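Local atomic coordinates of rhusiopathiae surface protein B (PDB entry 3V10), a protein that probably binds collagen as a cell-wall adhesin that wraps round its ligand by the Collagen Hug mechanism, this chain being the collagen-binding portion. Residues 187-193 and 256-261; 167-173 and 300-305; 204-208 and 274-278; 194-198 and 252-257; 25-29 and 304-308. One frame throughout, in Å; residues are numbered along the deposited sequence.

How the interactions relate
Interactions 1 and 4 lie together at the outer end of the collagen-binding domain, their centres about 8 Å apart and with A256 and A257 in common. Interactions 2, 3 and 5 cluster nearer the middle of the chain, about 12 Å from one another between centres, where strands 276-286 and 303-306 are neighbours in one sheet; interactions 2 and 5 share S304 and V305. W168 touches S189, so interaction 2 also meets interaction 1. Along the sequence, interactions 1, 3 and 4 are nested inside the long loops closed by 2 and 5. The last strand of the domain thus continues into the junction with the Ig-like N-terminal domain, which interaction 5 spans.

Interaction 1. Residues 187-193 and 256-261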
# COMPACT_ATOMS: atom_id res chain seq x y z
N ILE A 187 11.11 -2.11 -18.38
CA ILE A 187 11.39 -2.71 -19.68
C ILE A 187 12.85 -2.70 -20.09
O ILE A 187 13.48 -1.64 -20.18
CB ILE A 187 10.57 -2.01 -20.78
CG1 ILE A 187 9.11 -1.93 -20.34
CG2 ILE A 187 10.70 -2.77 -22.10
CD1 ILE A 187 8.23 -1.10 -21.27
N ASN A 188 13.37 -3.89 -20.35
CA ASN A 188 14.75 -4.06 -20.77
C ASN A 188 15.79 -3.56 -19.78
O ASN A 188 16.64 -2.72 -20.12
CB ASN A 188 14.98 -3.41 -22.13
CG ASN A 188 16.22 -3.95 -22.82
OD1 ASN A 188 16.88 -4.84 -22.30
ND2 ASN A 188 16.53 -3.41 -24.00
N SER A 189 15.74 -4.07 -18.55
CA SER A 189 16.71 -3.71 -17.53
C SER A 189 18.10 -4.18 -17.97
O SER A 189 19.09 -3.48 -17.76
CB SER A 189 16.37 -4.37 -16.18
OG SER A 189 15.27 -3.73 -15.55
N PRO A 190 18.20 -5.38 -18.58
CA PRO A 190 19.49 -5.92 -19.03
C PRO A 190 20.15 -5.10 -20.13
O PRO A 190 21.35 -5.25 -20.38
CB PRO A 190 19.13 -7.32 -19.53
CG PRO A 190 17.93 -7.68 -18.71
CD PRO A 190 17.14 -6.40 -18.72
N LYS A 191 19.37 -4.24 -20.78
CA LYS A 191 19.86 -3.40 -21.87
C LYS A 191 20.21 -4.30 -23.05
O LYS A 191 21.28 -4.18 -23.65
CB LYS A 191 21.10 -2.62 -21.43
CG LYS A 191 20.90 -1.67 -20.26
CD LYS A 191 20.17 -0.41 -20.66
CE LYS A 191 20.52 0.72 -19.70
NZ LYS A 191 20.33 0.33 -18.27
N GLU A 192 19.30 -5.21 -23.38
CA GLU A 192 19.50 -6.14 -24.48
C GLU A 192 19.35 -5.51 -25.87
O GLU A 192 18.70 -4.48 -26.05
CB GLU A 192 18.51 -7.30 -24.34
CG GLU A 192 18.85 -8.42 -23.38
CD GLU A 192 17.92 -9.61 -23.61
OE1 GLU A 192 17.47 -9.81 -24.76
OE2 GLU A 192 17.63 -10.36 -22.66
N ALA A 193 20.00 -6.14 -26.84
CA ALA A 193 19.92 -5.71 -28.23
C ALA A 193 18.82 -6.59 -28.79
O ALA A 193 19.08 -7.58 -29.47
CB ALA A 193 21.25 -5.99 -28.93
N ALA A 256 14.56 0.40 -28.66
CA ALA A 256 14.62 -0.47 -27.49
C ALA A 256 16.03 -0.97 -27.25
O ALA A 256 16.42 -1.24 -26.11
CB ALA A 256 13.67 -1.65 -27.68
N ALA A 257 16.80 -1.08 -28.32
CA ALA A 257 18.18 -1.56 -28.25
C ALA A 257 19.03 -0.95 -27.14
O ALA A 257 19.19 0.27 -27.05
CB ALA A 257 18.88 -1.35 -29.59
N LYS A 258 19.58 -1.83 -26.30
CA LYS A 258 20.45 -1.45 -25.19
C LYS A 258 19.94 -0.29 -24.34
O LYS A 258 20.73 0.46 -23.77
CB LYS A 258 21.84 -1.12 -25.76
CG LYS A 258 22.37 -2.23 -26.66
CD LYS A 258 23.68 -1.85 -27.34
CE LYS A 258 24.17 -2.98 -28.24
NZ LYS A 258 25.45 -2.66 -28.92
N THR A 259 18.62 -0.17 -24.22
CA THR A 259 18.04 0.91 -23.45
C THR A 259 16.97 0.40 -22.48
O THR A 259 16.13 -0.42 -22.85
CB THR A 259 17.41 1.96 -24.39
OG1 THR A 259 18.41 2.50 -25.25
CG2 THR A 259 16.79 3.10 -23.58
N THR A 260 17.03 0.89 -21.25
CA THR A 260 16.06 0.51 -20.23
C THR A 260 14.98 1.58 -20.15
O THR A 260 15.29 2.77 -20.02
CB THR A 260 16.71 0.38 -18.84
OG1 THR A 260 17.70 -0.65 -18.87
CG2 THR A 260 15.66 0.04 -17.79
N PHE A 261 13.73 1.16 -20.23
CA PHE A 261 12.60 2.07 -20.16
C PHE A 261 11.78 1.74 -18.93
O PHE A 261 11.30 0.62 -18.77
CB PHE A 261 11.72 1.94 -21.40
CG PHE A 261 12.40 2.33 -22.67
CD1 PHE A 261 12.42 3.65 -23.09
CD2 PHE A 261 13.03 1.37 -23.45
CE1 PHE A 261 13.06 4.02 -24.27
CE2 PHE A 261 13.67 1.72 -24.63
CZ PHE A 261 13.69 3.05 -25.04
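The amide of N188 reaches A256 through ND2, which makes a weak hydrogen bond to A256 O (3.0 Å, 129° at the hydrogen). Within its own loop the amide is held flat: E192 N donates to a lone pair of N188 OD1 in the carbonyl plane, and ND2 donates to E192 O, which lies close to the amide plane. The ring of F261 carries T259 CG2 over one face near the rim, while I187 O approaches it obliquely. E192 O also accepts from K258 N (2.8 Å), this donor standing above the carbonyl plane. T260 OG1 donates to N188 O (2.6 Å) and accepts from K191 NZ (2.9 Å). K191 bends at chi2 (-76°) and chi4 (-51°), folding its chain across T260 at about a right angle, and its ammonium also forms a salt bridge with E220. I187 and F261 are an antiparallel hydrogen-bonded pair, with I187 N to F261 O and F261 N to I187 O both at 2.8 Å. Here the loop leaving strand 180-187 is tied to the turn that leads from helix 253-256 into strand 260-269; F261 and T259 pack on V219 of strand 208-221, and I187 on V249 and Y167.

Interaction 2. Residues 167-173 and 300-305; sequences YWKTGTF and YTDTSV
The ring of Y167 and the side chain of T301 cross at about a right angle, T301 CG2 meeting the ring edge near its plane, 3.8 Å from Y167 CE2. This is one end of a seam between the two sheets of the variant Ig-type (DEv-IgG) fold: strand 167-173 is outermost in the five-stranded sheet, and strand 303-305 belongs to the other sheet. Their axes run parallel, 5° apart, but 6.1 Å from each other, and the one direct hydrogen bond lies at the helix end, K169 N to Y300 O (2.8 Å). W168 CB and Y300 CB pack side by side at 4.1 Å. Three bends curl the side chain of K169 into the seam, with its CG 3.1 Å from T301 O. Farther along, the two methyls of V305 divide the work: CG2 lies 3.6 Å from T172 N, while CG1 comes to the edge of the F173 ring. The buried F173 N has no hydrogen-bonding partner. The phenol of Y167 bonds to S281 on strand 276-286. At G171 a water bridges the gap, accepting from G171 N (3.0 Å) and bonding to T303 OG1 (2.8 Å); the threonine hydroxyl is placed there anti to its own backbone N (chi1 -162°).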
# COMPACT_ATOMS: atom_id res chain seq x y z
N TYR A 167 11.86 -8.03 -18.18
CA TYR A 167 10.65 -7.26 -17.87
C TYR A 167 9.92 -7.71 -16.63
O TYR A 167 9.73 -8.90 -16.40
CB TYR A 167 9.67 -7.32 -19.05
CG TYR A 167 8.30 -6.71 -18.75
CD1 TYR A 167 8.16 -5.34 -18.57
CD2 TYR A 167 7.18 -7.52 -18.60
CE1 TYR A 167 6.92 -4.79 -18.25
CE2 TYR A 167 5.93 -6.98 -18.28
CZ TYR A 167 5.81 -5.61 -18.10
OH TYR A 167 4.61 -5.04 -17.77
N TRP A 168 9.52 -6.74 -15.81
CA TRP A 168 8.74 -7.04 -14.63
C TRP A 168 8.02 -5.76 -14.22
O TRP A 168 8.46 -4.66 -14.53
CB TRP A 168 9.61 -7.58 -13.49
CG TRP A 168 10.35 -6.55 -12.71
CD1 TRP A 168 9.91 -5.87 -11.62
CD2 TRP A 168 11.68 -6.10 -12.96
NE1 TRP A 168 10.89 -5.02 -11.16
CE2 TRP A 168 11.99 -5.14 -11.97
CE3 TRP A 168 12.65 -6.41 -13.92
CZ2 TRP A 168 13.23 -4.49 -11.91
CZ3 TRP A 168 13.89 -5.76 -13.86
CH2 TRP A 168 14.16 -4.81 -12.87
N LYS A 169 6.89 -5.93 -13.55
CA LYS A 169 6.09 -4.80 -13.11
C LYS A 169 5.91 -4.85 -11.60
O LYS A 169 5.87 -5.92 -11.00
CB LYS A 169 4.74 -4.84 -13.81
CG LYS A 169 3.92 -6.06 -13.47
CD LYS A 169 2.85 -5.72 -12.47
CE LYS A 169 1.71 -4.97 -13.12
NZ LYS A 169 2.15 -3.74 -13.82
N THR A 170 5.80 -3.68 -10.98
CA THR A 170 5.61 -3.60 -9.54
C THR A 170 4.61 -2.50 -9.23
O THR A 170 4.29 -1.68 -10.08
CB THR A 170 6.93 -3.27 -8.81
OG1 THR A 170 7.32 -1.92 -9.10
CG2 THR A 170 8.03 -4.21 -9.24
N GLY A 171 4.11 -2.50 -8.00
CA GLY A 171 3.14 -1.49 -7.62
C GLY A 171 2.99 -1.41 -6.12
O GLY A 171 3.31 -2.36 -5.40
N THR A 172 2.52 -0.27 -5.64
CA THR A 172 2.30 -0.09 -4.22
C THR A 172 1.37 1.09 -4.00
O THR A 172 1.01 1.80 -4.95
CB THR A 172 3.64 0.15 -3.46
OG1 THR A 172 3.40 0.11 -2.05
CG2 THR A 172 4.26 1.49 -3.84
N PHE A 173 0.95 1.28 -2.76
CA PHE A 173 0.06 2.36 -2.41
C PHE A 173 0.84 3.66 -2.33
O PHE A 173 2.04 3.66 -2.05
CB PHE A 173 -0.63 2.06 -1.07
CG PHE A 173 0.33 1.70 0.03
CD1 PHE A 173 0.97 2.70 0.77
CD2 PHE A 173 0.60 0.37 0.33
CE1 PHE A 173 1.87 2.37 1.77
CE2 PHE A 173 1.50 0.03 1.33
CZ PHE A 173 2.14 1.03 2.06
N TYR A 300 6.11 -12.07 -12.81
CA TYR A 300 6.87 -10.89 -13.23
C TYR A 300 5.97 -9.85 -13.89
O TYR A 300 6.12 -8.65 -13.65
CB TYR A 300 7.94 -11.25 -14.27
CG TYR A 300 9.15 -11.97 -13.74
CD1 TYR A 300 9.74 -11.59 -12.54
CD2 TYR A 300 9.73 -12.99 -14.48
CE1 TYR A 300 10.90 -12.22 -12.09
CE2 TYR A 300 10.89 -13.62 -14.04
CZ TYR A 300 11.47 -13.23 -12.85
OH TYR A 300 12.62 -13.85 -12.41
N THR A 301 5.04 -10.31 -14.73
CA THR A 301 4.16 -9.40 -15.47
C THR A 301 2.88 -8.93 -14.78
O THR A 301 2.26 -7.96 -15.22
CB THR A 301 3.75 -10.02 -16.81
OG1 THR A 301 2.83 -11.09 -16.59
CG2 THR A 301 4.99 -10.58 -17.53
N ASP A 302 2.49 -9.62 -13.71
CA ASP A 302 1.27 -9.27 -12.98
C ASP A 302 1.57 -8.99 -11.52
O ASP A 302 2.47 -9.60 -10.94
CB ASP A 302 0.25 -10.42 -12.99
CG ASP A 302 -0.11 -10.91 -14.37
OD1 ASP A 302 0.26 -10.26 -15.37
OD2 ASP A 302 -0.78 -11.96 -14.45
N THR A 303 0.80 -8.09 -10.91
CA THR A 303 0.99 -7.80 -9.50
C THR A 303 -0.26 -7.16 -8.92
O THR A 303 -1.27 -6.99 -9.62
CB THR A 303 2.22 -6.90 -9.27
OG1 THR A 303 2.62 -6.99 -7.89
CG2 THR A 303 1.92 -5.46 -9.60
N SER A 304 -0.22 -6.81 -7.64
CA SER A 304 -1.38 -6.20 -7.02
C SER A 304 -0.99 -5.51 -5.73
O SER A 304 0.10 -5.73 -5.19
CB SER A 304 -2.43 -7.27 -6.73
OG SER A 304 -1.96 -8.20 -5.78
N VAL A 305 -1.90 -4.67 -5.25
CA VAL A 305 -1.70 -3.94 -4.01
C VAL A 305 -2.86 -4.30 -3.10
O VAL A 305 -4.03 -4.19 -3.49
CB VAL A 305 -1.68 -2.40 -4.25
CG1 VAL A 305 -1.44 -1.67 -2.93
CG2 VAL A 305 -0.60 -2.04 -5.25
O HOH W 1 4.58 -5.25 -6.85

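Interaction 3. Residues 204-208 and 274-278; sequences IGEGH and LENYK
K278, Y277 and L274 bury much of their surface against the type II turn from G205 to H208, and each does so with a different part. K278 offers its carbonyl: G205 N (2.8 Å) and H208 NE2 (2.7 Å) both donate to K278 O, arriving from opposite faces of the carbonyl plane. The oxygen lies in the plane of the imidazole, so the ring is gripped edge-on by this bond, and on its other nitrogen by T267 OG1. Y277 covers a face of the same ring. Its CB stands over the centre, 3.9 Å from the centroid, in a CH-pi contact, and the tyrosine ring turns its edge toward the imidazole face in a T-shaped pair, planes at 68°. I204 CG2 closes the opposite face of the histidine. L274 lays CD2 against E206 O (3.1 Å) and G207 CA. G207, the third residue of the turn, has the positive phi (95°) that this turn type demands. A water accepts from K278 N and donates to E206 O (2.6 Å), bridging the two backbones. The turn links strand 198-204 to strand 208-221 and here abuts the start of strand 276-286, which pairs on its other flank with strand 303-306; Y277 and H208 both pack on M181.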
# COMPACT_ATOMS: atom_id res chain seq x y z
N ILE A 204 -5.24 -2.78 -16.43
CA ILE A 204 -5.47 -2.41 -15.04
C ILE A 204 -6.72 -3.14 -14.57
O ILE A 204 -7.76 -3.10 -15.24
CB ILE A 204 -5.65 -0.89 -14.89
CG1 ILE A 204 -4.36 -0.19 -15.32
CG2 ILE A 204 -6.01 -0.53 -13.45
CD1 ILE A 204 -4.52 1.30 -15.55
N GLY A 205 -6.62 -3.79 -13.42
CA GLY A 205 -7.74 -4.55 -12.89
C GLY A 205 -8.96 -3.76 -12.44
O GLY A 205 -9.00 -2.54 -12.53
N GLU A 206 -9.96 -4.49 -11.95
CA GLU A 206 -11.19 -3.86 -11.49
C GLU A 206 -10.96 -3.10 -10.18
O GLU A 206 -10.04 -3.41 -9.42
CB GLU A 206 -12.27 -4.92 -11.29
CG GLU A 206 -11.72 -6.27 -10.85
CD GLU A 206 -12.76 -7.14 -10.16
OE1 GLU A 206 -13.72 -6.59 -9.59
OE2 GLU A 206 -12.60 -8.38 -10.15
N GLY A 207 -11.78 -2.08 -9.93
CA GLY A 207 -11.66 -1.33 -8.69
C GLY A 207 -10.83 -0.06 -8.73
O GLY A 207 -10.92 0.77 -7.83
N HIS A 208 -9.97 0.08 -9.74
CA HIS A 208 -9.17 1.28 -9.86
C HIS A 208 -8.97 1.66 -11.32
O HIS A 208 -9.15 0.83 -12.20
CB HIS A 208 -7.81 1.13 -9.14
CG HIS A 208 -6.99 -0.04 -9.61
ND1 HIS A 208 -5.63 0.06 -9.80
CD2 HIS A 208 -7.32 -1.32 -9.87
CE1 HIS A 208 -5.15 -1.12 -10.16
NE2 HIS A 208 -6.16 -1.98 -10.21
N LEU A 274 -12.71 -3.38 -2.29
CA LEU A 274 -12.07 -4.50 -2.98
C LEU A 274 -10.84 -4.93 -2.19
O LEU A 274 -10.01 -4.10 -1.81
CB LEU A 274 -11.67 -4.07 -4.40
CG LEU A 274 -11.45 -5.19 -5.42
CD1 LEU A 274 -12.74 -5.97 -5.62
CD2 LEU A 274 -11.01 -4.58 -6.73
N GLU A 275 -10.71 -6.23 -1.93
CA GLU A 275 -9.59 -6.75 -1.17
C GLU A 275 -8.20 -6.50 -1.78
O GLU A 275 -7.24 -6.27 -1.06
CB GLU A 275 -9.82 -8.23 -0.93
CG GLU A 275 -11.20 -8.52 -0.36
CD GLU A 275 -11.13 -9.24 1.00
OE1 GLU A 275 -12.10 -9.17 1.81
OE2 GLU A 275 -10.11 -9.90 1.26
N ASN A 276 -8.11 -6.56 -3.11
CA ASN A 276 -6.83 -6.32 -3.79
C ASN A 276 -7.05 -5.52 -5.08
O ASN A 276 -8.08 -5.67 -5.73
CB ASN A 276 -6.12 -7.63 -4.16
CG ASN A 276 -5.96 -8.56 -2.99
OD1 ASN A 276 -6.77 -9.46 -2.78
ND2 ASN A 276 -4.91 -8.35 -2.20
N TYR A 277 -6.09 -4.67 -5.43
CA TYR A 277 -6.16 -3.88 -6.66
C TYR A 277 -5.11 -4.49 -7.57
O TYR A 277 -3.91 -4.32 -7.34
CB TYR A 277 -5.86 -2.41 -6.37
CG TYR A 277 -6.90 -1.78 -5.48
CD1 TYR A 277 -8.17 -1.46 -5.97
CD2 TYR A 277 -6.65 -1.56 -4.13
CE1 TYR A 277 -9.16 -0.95 -5.13
CE2 TYR A 277 -7.63 -1.05 -3.28
CZ TYR A 277 -8.88 -0.75 -3.79
OH TYR A 277 -9.84 -0.24 -2.93
N LYS A 278 -5.56 -5.20 -8.59
CA LYS A 278 -4.65 -5.90 -9.49
C LYS A 278 -4.30 -5.19 -10.78
O LYS A 278 -4.95 -4.24 -11.20
CB LYS A 278 -5.24 -7.27 -9.85
CG LYS A 278 -5.69 -8.09 -8.65
CD LYS A 278 -6.25 -9.44 -9.10
CE LYS A 278 -6.78 -10.23 -7.91
NZ LYS A 278 -7.95 -9.56 -7.28
O HOH W 2 -8.34 -5.33 -9.18

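Interaction 4. Residues 194-198 and 252-257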
# COMPACT_ATOMS: atom_id res chain seq x y z
N VAL A 194 17.57 -6.26 -28.46
CA VAL A 194 16.42 -7.04 -28.91
C VAL A 194 16.37 -7.12 -30.43
O VAL A 194 16.77 -6.19 -31.12
CB VAL A 194 15.09 -6.45 -28.39
CG1 VAL A 194 15.04 -6.53 -26.88
CG2 VAL A 194 14.93 -5.00 -28.86
N GLN A 195 15.86 -8.23 -30.94
CA GLN A 195 15.80 -8.43 -32.38
C GLN A 195 14.46 -8.11 -33.04
O GLN A 195 14.21 -8.53 -34.17
CB GLN A 195 16.22 -9.86 -32.72
CG GLN A 195 17.64 -10.21 -32.30
CD GLN A 195 18.67 -9.29 -32.92
OE1 GLN A 195 18.72 -9.13 -34.14
NE2 GLN A 195 19.50 -8.68 -32.08
N SER A 196 13.60 -7.37 -32.34
CA SER A 196 12.30 -6.98 -32.89
C SER A 196 11.74 -5.87 -32.02
O SER A 196 12.34 -5.51 -31.01
CB SER A 196 11.32 -8.16 -32.89
OG SER A 196 10.73 -8.35 -31.61
N ASP A 197 10.60 -5.32 -32.42
CA ASP A 197 9.97 -4.27 -31.62
C ASP A 197 9.52 -4.92 -30.32
O ASP A 197 9.38 -6.14 -30.24
CB ASP A 197 8.75 -3.67 -32.34
CG ASP A 197 9.08 -3.09 -33.71
OD1 ASP A 197 10.21 -2.60 -33.92
OD2 ASP A 197 8.18 -3.11 -34.57
N VAL A 198 9.29 -4.11 -29.30
CA VAL A 198 8.84 -4.62 -28.00
C VAL A 198 7.44 -4.09 -27.74
O VAL A 198 7.17 -2.90 -27.95
CB VAL A 198 9.78 -4.16 -26.87
CG1 VAL A 198 9.26 -4.63 -25.53
CG2 VAL A 198 11.19 -4.71 -27.11
N PRO A 252 9.91 0.49 -30.91
CA PRO A 252 10.57 -0.05 -32.10
C PRO A 252 11.94 -0.65 -31.77
O PRO A 252 12.63 -0.17 -30.88
CB PRO A 252 10.70 1.18 -33.01
CG PRO A 252 9.52 2.01 -32.62
CD PRO A 252 9.52 1.90 -31.11
N LYS A 253 12.32 -1.69 -32.49
CA LYS A 253 13.59 -2.38 -32.28
C LYS A 253 14.82 -1.47 -32.06
O LYS A 253 15.56 -1.68 -31.10
CB LYS A 253 13.83 -3.34 -33.46
CG LYS A 253 15.14 -4.09 -33.38
CD LYS A 253 15.35 -4.94 -34.63
CE LYS A 253 16.67 -5.69 -34.60
NZ LYS A 253 16.91 -6.43 -35.89
N GLU A 254 15.03 -0.48 -32.94
CA GLU A 254 16.19 0.44 -32.82
C GLU A 254 16.16 1.31 -31.57
O GLU A 254 17.21 1.73 -31.07
CB GLU A 254 16.35 1.38 -34.05
CG GLU A 254 15.57 1.07 -35.35
CD GLU A 254 15.97 -0.25 -35.99
OE1 GLU A 254 17.01 -0.81 -35.60
OE2 GLU A 254 15.24 -0.76 -36.88
N LYS A 255 14.97 1.63 -31.09
CA LYS A 255 14.83 2.47 -29.90
C LYS A 255 14.95 1.67 -28.60
O LYS A 255 15.41 2.18 -27.58
CB LYS A 255 13.49 3.22 -29.93
CG LYS A 255 13.41 4.27 -31.03
CD LYS A 255 14.54 5.30 -30.91
CE LYS A 255 14.38 6.43 -31.93
NZ LYS A 255 14.31 5.91 -33.32
N ALA A 256 14.56 0.40 -28.66
CA ALA A 256 14.62 -0.47 -27.49
C ALA A 256 16.03 -0.97 -27.25
O ALA A 256 16.42 -1.24 -26.11
CB ALA A 256 13.67 -1.65 -27.68
N ALA A 257 16.80 -1.08 -28.32
CA ALA A 257 18.18 -1.56 -28.25
C ALA A 257 19.03 -0.95 -27.14
O ALA A 257 19.19 0.27 -27.05
CB ALA A 257 18.88 -1.35 -29.59
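D197 turns CG beside its own backbone N (chi1 -58°), which carries OD1 to the amide of K253, while K253 sets CG opposite its backbone N (chi1 178°) and stretches straight out along the facing loop. K253 N donates to D197 OD1 (2.7 Å, 157° at the hydrogen), which uses its anti lone pair. K253 is the first residue of the short helix 253-256 and P252 its N-cap, so the carboxylate sits at the positive end of the helix, an arrangement likely to favour its negative charge. D197 OD1 also comes within 3.2 Å of P252 CA. The methylenes of K253 run alongside the main chain of 194-196: CG is 3.5 Å from V194 O, CE is 3.6 Å from Q195 C, and CB packs on S196 C. This cover buries S196 N and S196 O, neither of which has a hydrogen-bonding partner. V194 CG2 meets A256 CB at 3.8 Å, and V198 CG2 touches the same methyl at 4.0 Å, giving a small apolar cluster round A256 CB. The contact packs the helix between strands 246-251 and 260-269 against the loop entering strand 198-204; V198 pairs with I251 through the backbone, and Q195 and S196 bond to K286 at the end of strand 276-286.

Interaction 5. Residues 25-29 and 304-308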
# COMPACT_ATOMS: atom_id res chain seq x y z
N SER A 25 5.92 -3.03 0.42
CA SER A 25 4.97 -2.81 -0.67
C SER A 25 3.51 -2.94 -0.24
O SER A 25 2.66 -2.17 -0.68
CB SER A 25 5.24 -3.76 -1.83
OG SER A 25 4.88 -5.09 -1.51
N GLN A 26 3.23 -3.92 0.61
CA GLN A 26 1.86 -4.13 1.09
C GLN A 26 1.72 -3.57 2.50
O GLN A 26 2.71 -3.43 3.22
CB GLN A 26 1.53 -5.63 1.09
CG GLN A 26 1.82 -6.37 -0.22
CD GLN A 26 0.87 -6.00 -1.34
OE1 GLN A 26 0.87 -6.63 -2.41
NE2 GLN A 26 0.05 -4.97 -1.12
N PRO A 27 0.50 -3.23 2.91
CA PRO A 27 0.30 -2.69 4.26
C PRO A 27 0.41 -3.77 5.32
O PRO A 27 0.25 -4.96 5.04
CB PRO A 27 -1.13 -2.13 4.21
CG PRO A 27 -1.46 -2.03 2.74
CD PRO A 27 -0.76 -3.22 2.15
N ILE A 28 0.70 -3.35 6.55
CA ILE A 28 0.74 -4.26 7.69
C ILE A 28 -0.57 -3.90 8.38
O ILE A 28 -0.74 -2.76 8.82
CB ILE A 28 1.94 -4.00 8.62
CG1 ILE A 28 3.23 -4.39 7.89
CG2 ILE A 28 1.81 -4.83 9.88
CD1 ILE A 28 4.50 -4.24 8.70
N GLU A 29 -1.50 -4.85 8.44
CA GLU A 29 -2.82 -4.61 9.00
C GLU A 29 -3.01 -4.95 10.47
O GLU A 29 -2.52 -5.96 10.97
CB GLU A 29 -3.87 -5.39 8.21
CG GLU A 29 -3.90 -5.10 6.74
CD GLU A 29 -4.65 -6.17 5.98
OE1 GLU A 29 -5.78 -6.50 6.40
OE2 GLU A 29 -4.12 -6.67 4.97
N SER A 304 -0.22 -6.81 -7.64
CA SER A 304 -1.38 -6.20 -7.02
C SER A 304 -0.99 -5.51 -5.73
O SER A 304 0.10 -5.73 -5.19
CB SER A 304 -2.43 -7.27 -6.73
OG SER A 304 -1.96 -8.20 -5.78
N VAL A 305 -1.90 -4.67 -5.25
CA VAL A 305 -1.70 -3.94 -4.01
C VAL A 305 -2.86 -4.30 -3.10
O VAL A 305 -4.03 -4.19 -3.49
CB VAL A 305 -1.68 -2.40 -4.25
CG1 VAL A 305 -1.44 -1.67 -2.93
CG2 VAL A 305 -0.60 -2.04 -5.25
N VAL A 306 -2.55 -4.75 -1.89
CA VAL A 306 -3.59 -5.11 -0.94
C VAL A 306 -4.27 -3.82 -0.51
O VAL A 306 -3.62 -2.78 -0.37
CB VAL A 306 -2.99 -5.82 0.30
CG1 VAL A 306 -4.08 -6.08 1.33
CG2 VAL A 306 -2.35 -7.14 -0.12
N ASN A 307 -5.59 -3.88 -0.34
CA ASN A 307 -6.39 -2.73 0.07
C ASN A 307 -5.69 -1.96 1.17
O ASN A 307 -5.37 -2.50 2.23
CB ASN A 307 -7.78 -3.19 0.54
CG ASN A 307 -8.70 -2.04 0.86
OD1 ASN A 307 -8.45 -1.27 1.78
ND2 ASN A 307 -9.78 -1.91 0.09
N MET A 308 -5.45 -0.67 0.92
CA MET A 308 -4.74 0.17 1.87
C MET A 308 -5.60 1.17 2.65
O MET A 308 -5.07 2.07 3.30
CB MET A 308 -3.60 0.89 1.15
CG MET A 308 -4.00 1.78 -0.05
SD MET A 308 -4.50 0.99 -1.63
CE MET A 308 -5.90 1.99 -1.96
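P27 packs on V306 through apolar contact. The proline ring crosses V306 obliquely, P27 CD lying 3.9 Å from V306 CB, and P27 CG reaches M308 CB at 4.0 Å, so one ring touches two residues of the segment, V306 at the strand end and M308 beyond it. P27 CD and P27 CG also lie 3.8 Å from V306 O and 4.0 Å from N307 O, respectively. V306 places CG1 opposite its backbone N (chi1 176°), and this methyl meets the carboxylate of E29, with OE2 3.7 Å away; the glutamate reaches it with a chain extended beyond CG. V306 CG2 lies against Q26 CD.

Among polar groups, the side chain of Q26 bends at chi2 (-70°) and crosses V306 at about a right angle, bringing its amide alongside the backbone from S304 to V306. Each segment is tied down nearby: S25 O accepts from T172 OG1, N307 ND2 bonds to L274 O and K272 O, and N307 O accepts from K118 NZ.

The two segments come from different domains. Residues 25-29 lead into strand 28-35 of the Ig-like N-terminal domain, whereas 304-308 leave strand 303-306, beside strand 276-286, for strand 311-315, which pairs with strands 71-77 and 112-123 of the N-terminal domain, consistent with the latch of the Collagen Hug model. P27 and M308 both also pack on F173 of strand 167-173.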